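Local coordinates for quinonprotein alcohol dehydrogenase-like protein (Bacteroides thetaiotaomicron VPI-5482, PDB 4R5O), which is of unknown function but binds calcium and joins an immunoglobulin-like beta-sandwich to a seven-bladed beta-propeller, at residues V332-E337 / L377-Q382. Numbering follows the deposited sequence.
Sequences VASETE and LQLNQQ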
# COMPACT_ATOMS: atom_id res chain seq x y z
N VAL A 332 -16.55 -0.87 -4.16
CA VAL A 332 -16.11 -1.72 -3.07
C VAL A 332 -17.34 -2.50 -2.61
O VAL A 332 -18.43 -1.94 -2.50
CB VAL A 332 -15.37 -0.98 -1.92
CG1 VAL A 332 -16.27 -0.03 -1.15
CG2 VAL A 332 -14.68 -1.97 -0.98
N ALA A 333 -17.16 -3.80 -2.40
CA ALA A 333 -18.19 -4.72 -1.95
C ALA A 333 -18.00 -5.09 -0.49
O ALA A 333 -16.88 -5.23 0.01
CB ALA A 333 -18.18 -5.97 -2.81
N SER A 334 -19.12 -5.26 0.20
CA SER A 334 -19.18 -5.72 1.57
C SER A 334 -19.11 -7.24 1.60
O SER A 334 -19.70 -7.90 0.73
CB SER A 334 -20.45 -5.22 2.24
OG SER A 334 -20.56 -5.74 3.55
N GLU A 335 -18.37 -7.80 2.58
CA GLU A 335 -18.24 -9.25 2.77
C GLU A 335 -19.33 -9.77 3.70
O GLU A 335 -19.56 -10.97 3.74
CB GLU A 335 -16.86 -9.60 3.35
CG GLU A 335 -15.70 -9.40 2.38
CD GLU A 335 -14.31 -9.60 2.95
OE1 GLU A 335 -14.16 -9.82 4.18
OE2 GLU A 335 -13.34 -9.44 2.17
N THR A 336 -19.99 -8.86 4.43
CA THR A 336 -21.00 -9.19 5.44
C THR A 336 -22.41 -8.74 5.05
O THR A 336 -23.37 -9.24 5.64
CB THR A 336 -20.61 -8.53 6.78
OG1 THR A 336 -20.59 -7.11 6.63
CG2 THR A 336 -19.26 -9.02 7.29
N GLU A 337 -22.56 -7.82 4.09
CA GLU A 337 -23.86 -7.34 3.64
C GLU A 337 -23.94 -7.35 2.11
O GLU A 337 -22.92 -7.25 1.45
CB GLU A 337 -24.17 -5.94 4.19
CG GLU A 337 -24.43 -5.95 5.69
CD GLU A 337 -24.80 -4.66 6.40
OE1 GLU A 337 -25.24 -3.69 5.75
OE2 GLU A 337 -24.70 -4.65 7.65
N LEU A 377 -12.71 3.45 -3.76
CA LEU A 377 -13.31 3.31 -2.43
C LEU A 377 -12.70 2.14 -1.70
O LEU A 377 -12.31 1.15 -2.33
CB LEU A 377 -14.82 3.11 -2.53
CG LEU A 377 -15.70 4.21 -3.13
CD1 LEU A 377 -17.12 3.71 -3.34
CD2 LEU A 377 -15.67 5.47 -2.27
N GLN A 378 -12.62 2.24 -0.38
CA GLN A 378 -12.16 1.13 0.47
C GLN A 378 -13.17 0.95 1.60
O GLN A 378 -13.84 1.88 2.03
CB GLN A 378 -10.73 1.34 1.00
CG GLN A 378 -10.14 0.20 1.83
CD GLN A 378 -10.00 -1.10 1.08
OE1 GLN A 378 -10.98 -1.77 0.79
NE2 GLN A 378 -8.77 -1.58 0.91
N LEU A 379 -13.30 -0.29 2.04
CA LEU A 379 -14.21 -0.61 3.12
C LEU A 379 -13.50 -1.44 4.13
O LEU A 379 -12.73 -2.34 3.78
CB LEU A 379 -15.44 -1.36 2.59
CG LEU A 379 -16.65 -1.48 3.54
CD1 LEU A 379 -17.42 -0.18 3.59
CD2 LEU A 379 -17.61 -2.53 3.03
N ASN A 380 -13.77 -1.13 5.40
CA ASN A 380 -13.33 -1.90 6.54
C ASN A 380 -14.37 -3.00 6.75
O ASN A 380 -15.50 -2.68 7.11
CB ASN A 380 -13.13 -1.01 7.74
CG ASN A 380 -12.57 -1.71 8.94
OD1 ASN A 380 -12.97 -2.82 9.30
ND2 ASN A 380 -11.66 -1.06 9.62
N GLN A 381 -14.00 -4.27 6.50
CA GLN A 381 -14.93 -5.39 6.56
C GLN A 381 -15.29 -5.82 8.01
O GLN A 381 -16.17 -6.65 8.17
CB GLN A 381 -14.37 -6.58 5.79
CG GLN A 381 -14.09 -6.31 4.31
CD GLN A 381 -15.29 -5.93 3.45
OE1 GLN A 381 -16.45 -6.16 3.80
NE2 GLN A 381 -15.00 -5.40 2.26
N GLN A 382 -14.69 -5.23 9.05
CA GLN A 382 -15.02 -5.60 10.44
C GLN A 382 -16.01 -4.61 11.05
O GLN A 382 -16.88 -5.02 11.83
CB GLN A 382 -13.75 -5.68 11.31
CG GLN A 382 -12.84 -6.85 10.90
CD GLN A 382 -11.45 -6.84 11.49
OE1 GLN A 382 -10.88 -5.78 11.81
NE2 GLN A 382 -10.81 -8.01 11.51
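Neighbouring blades of the beta-propeller meet here, where Gln381 of one blade reaches the backbone of Ala333 and Glu335 in the blade before it. Segments 332-337 and 377-382 each carry the end of their blade's first strand and the turn after it, and they run nearly parallel, 16° apart. The primary carboxamide of Gln381 is used at both ends: NE2 donates to Ala333 O at 2.9 Å, close to the plane of both groups, while OE1 accepts from Glu335 N at 2.8 Å, with the N-H standing above the carbonyl plane. One side chain thus bridges the two peptide groups that flank Ser334. A bend at chi2 (-61°) turns CD of Gln381 toward this backbone. The Glu335 side chain crosses that of Gln381 at about a right angle, its carboxylate stacked on the amide with the planes 14° apart and the two CD atoms 3.8 Å apart. An alanine at Gln381 would probably leave Ala333 O and Glu335 N without these mates and the Glu335 carboxylate without the amide it stacks on. Deeper in, the interface turns apolar. Val332 sets CG1 against Leu377 CB at 3.7 Å and CG2 against Leu379 CB, also at 3.7 Å, so its two branches span the same-facing leucines of the opposing strand; Tyr341 and Leu386, from the second strands of the two blades, add to this core. Leu379 CD2 lies 3.8 Å from Ser334 CA, linking the apolar part to the turn. Ser334 OG shapes that turn, accepting from Glu337 N at 2.9 Å in an ST motif, and Asn380 OD1 forms an Asx turn with Gln382 N in the other segment. Side-chain packing between adjacent inner strands, with a polar bridge at the turns, is a blade-to-blade interface of a beta-propeller.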